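Local coordinates for protein fumarylacetoacetate hydrolase (PDB 5TI1) that probably hydrolyses fumarylacetoacetate to fumarate and acetoacetate, the last step of phenylalanine and tyrosine breakdown, using a bound magnesium ion, at residues B[46-51]-B[141-146]. Sequence-based numbering, arbitrary orientation.
Sequences IFSDGL and QLHLPV
This contact is one edge of the antiparallel sheet in the N-terminal part of this FAH-family protein. Strand 44-49 pairs with an outermost strand of the sheet within this chain, 140-143. The short strand axes lie 4.8 Å apart at 153°. S48 and Q141 form a hydrogen-bonded pair. Q141 N donates to S48 O at 2.8 Å, from above the carbonyl plane. S48 N returns a bond of 3.1 Å to Q141 O, in the carbonyl plane. The same Q141 O also takes a CA-H...O contact from F47.

One step along, F47 and L142 form a non-hydrogen-bonded pair. On their face L142 CD2 packs against F47 CB at 3.7 Å. The F47 ring leads away from L142, its CG between backbone N and carbonyl carbon (chi1 79°). Both side chains reach I65 of strand 64-67, and L142 also touches P288 and W289 of strand 284-292. L142 thus packs between the five-stranded sheet and strand 284-292 of the mixed sheet.

H143 N donates to I46 O in a nearly straight bond of 2.9 Å, almost along the C=O axis. Beyond it the strands part, and a water bridges them. It accepts from I46 N and donates to H143 O. I46 CG1, set beside its own backbone N, lies 3.5 Å from P145 O.

The face that carries I46, S48, Q141 and H143 has a side-chain link. H143 has CG anti to its carbonyl carbon, and its imidazole turns toward S48. Q141 C lies above one ring face, toward its rim. S48 OG sits at the ring edge, near its plane, and shares a hydrogen bond of 2.9 Å with H143 NE2.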
loop_
_atom_site.group_PDB
_atom_site.type_symbol
_atom_site.label_atom_id
_atom_site.label_comp_id
_atom_site.label_asym_id
_atom_site.label_seq_id
_atom_site.Cartn_x
_atom_site.Cartn_y
_atom_site.Cartn_z
ATOM N N ILE B 46 -7.716 19.634 -4.578
ATOM C CA ILE B 46 -6.491 20.155 -5.176
ATOM C C ILE B 46 -6.805 20.495 -6.622
ATOM O O ILE B 46 -7.241 19.625 -7.389
ATOM C CB ILE B 46 -5.334 19.143 -5.084
ATOM C CG1 ILE B 46 -4.949 18.892 -3.615
ATOM C CG2 ILE B 46 -4.127 19.616 -5.876
ATOM C CD1 ILE B 46 -4.353 20.091 -2.917
ATOM N N PHE B 47 -6.581 21.753 -7.002
ATOM C CA PHE B 47 -6.956 22.186 -8.337
ATOM C C PHE B 47 -5.865 23.050 -8.947
ATOM O O PHE B 47 -4.956 23.547 -8.273
ATOM C CB PHE B 47 -8.279 22.969 -8.341
ATOM C CG PHE B 47 -8.130 24.392 -7.906
ATOM C CD1 PHE B 47 -7.986 24.703 -6.565
ATOM C CD2 PHE B 47 -8.118 25.419 -8.833
ATOM C CE1 PHE B 47 -7.836 26.008 -6.159
ATOM C CE2 PHE B 47 -7.976 26.729 -8.428
ATOM C CZ PHE B 47 -7.830 27.023 -7.090
ATOM N N SER B 48 -5.984 23.202 -10.255
ATOM C CA SER B 48 -5.243 24.166 -11.042
ATOM C C SER B 48 -6.215 24.662 -12.102
ATOM O O SER B 48 -7.331 24.152 -12.223
ATOM C CB SER B 48 -3.995 23.538 -11.657
ATOM O OG SER B 48 -4.368 22.498 -12.543
ATOM N N ASP B 49 -5.807 25.676 -12.857
ATOM C CA ASP B 49 -6.728 26.260 -13.826
ATOM C C ASP B 49 -5.930 26.741 -15.034
ATOM O O ASP B 49 -4.721 26.513 -15.130
ATOM C CB ASP B 49 -7.555 27.376 -13.172
ATOM C CG ASP B 49 -6.758 28.649 -12.966
ATOM O OD1 ASP B 49 -5.538 28.567 -12.733
ATOM O OD2 ASP B 49 -7.355 29.742 -13.045
ATOM N N GLY B 50 -6.617 27.411 -15.965
ATOM C CA GLY B 50 -5.961 27.869 -17.178
ATOM C C GLY B 50 -4.990 29.011 -16.950
ATOM O O GLY B 50 -4.000 29.142 -17.678
ATOM N N LEU B 51 -5.255 29.850 -15.947
ATOM C CA LEU B 51 -4.392 30.982 -15.639
ATOM C C LEU B 51 -3.200 30.590 -14.783
ATOM O O LEU B 51 -2.201 31.318 -14.754
ATOM C CB LEU B 51 -5.190 32.064 -14.910
ATOM C CG LEU B 51 -6.607 32.371 -15.400
ATOM C CD1 LEU B 51 -7.403 33.097 -14.310
ATOM C CD2 LEU B 51 -6.572 33.188 -16.680
ATOM N N GLN B 141 -9.027 22.191 -13.406
ATOM C CA GLN B 141 -8.581 20.806 -13.395
ATOM C C GLN B 141 -8.557 20.345 -11.947
ATOM O O GLN B 141 -7.875 20.960 -11.123
ATOM C CB GLN B 141 -7.183 20.683 -13.997
ATOM C CG GLN B 141 -7.067 21.262 -15.381
ATOM C CD GLN B 141 -7.889 20.476 -16.354
ATOM O OE1 GLN B 141 -7.901 19.243 -16.306
ATOM N NE2 GLN B 141 -8.613 21.173 -17.226
ATOM N N LEU B 142 -9.296 19.284 -11.631
ATOM C CA LEU B 142 -9.296 18.718 -10.282
ATOM C C LEU B 142 -8.422 17.473 -10.253
ATOM O O LEU B 142 -8.573 16.579 -11.096
ATOM C CB LEU B 142 -10.711 18.375 -9.821
ATOM C CG LEU B 142 -11.678 19.545 -9.956
ATOM C CD1 LEU B 142 -13.053 19.133 -9.449
ATOM C CD2 LEU B 142 -11.128 20.757 -9.215
ATOM N N HIS B 143 -7.504 17.422 -9.297
ATOM C CA HIS B 143 -6.544 16.334 -9.211
ATOM C C HIS B 143 -6.819 15.509 -7.964
ATOM O O HIS B 143 -7.577 15.914 -7.082
ATOM C CB HIS B 143 -5.111 16.877 -9.201
ATOM C CG HIS B 143 -4.888 17.989 -10.173
ATOM N ND1 HIS B 143 -4.678 17.769 -11.519
ATOM C CD2 HIS B 143 -4.863 19.334 -10.002
ATOM C CE1 HIS B 143 -4.526 18.928 -12.131
ATOM N NE2 HIS B 143 -4.638 19.892 -11.236
ATOM N N LEU B 144 -6.208 14.328 -7.919
ATOM C CA LEU B 144 -6.262 13.467 -6.746
ATOM C C LEU B 144 -6.023 14.319 -5.504
ATOM O O LEU B 144 -5.044 15.067 -5.446
ATOM C CB LEU B 144 -5.225 12.349 -6.859
ATOM C CG LEU B 144 -5.488 11.145 -5.961
ATOM C CD1 LEU B 144 -6.744 10.415 -6.446
ATOM C CD2 LEU B 144 -4.269 10.210 -5.894
ATOM N N PRO B 145 -6.928 14.304 -4.524
ATOM C CA PRO B 145 -6.837 15.302 -3.456
ATOM C C PRO B 145 -5.741 15.025 -2.441
ATOM O O PRO B 145 -5.315 15.962 -1.749
ATOM C CB PRO B 145 -8.223 15.242 -2.803
ATOM C CG PRO B 145 -8.695 13.881 -3.058
ATOM C CD PRO B 145 -8.208 13.574 -4.466
ATOM N N VAL B 146 -5.268 13.788 -2.326
ATOM C CA VAL B 146 -4.239 13.448 -1.348
ATOM C C VAL B 146 -3.226 12.522 -1.992
ATOM O O VAL B 146 -3.538 11.799 -2.943
ATOM C CB VAL B 146 -4.830 12.781 -0.078
ATOM C CG1 VAL B 146 -5.552 13.797 0.776
ATOM C CG2 VAL B 146 -5.764 11.629 -0.462
HETATM O O HOH W 1 -9.172 17.426 -5.717
#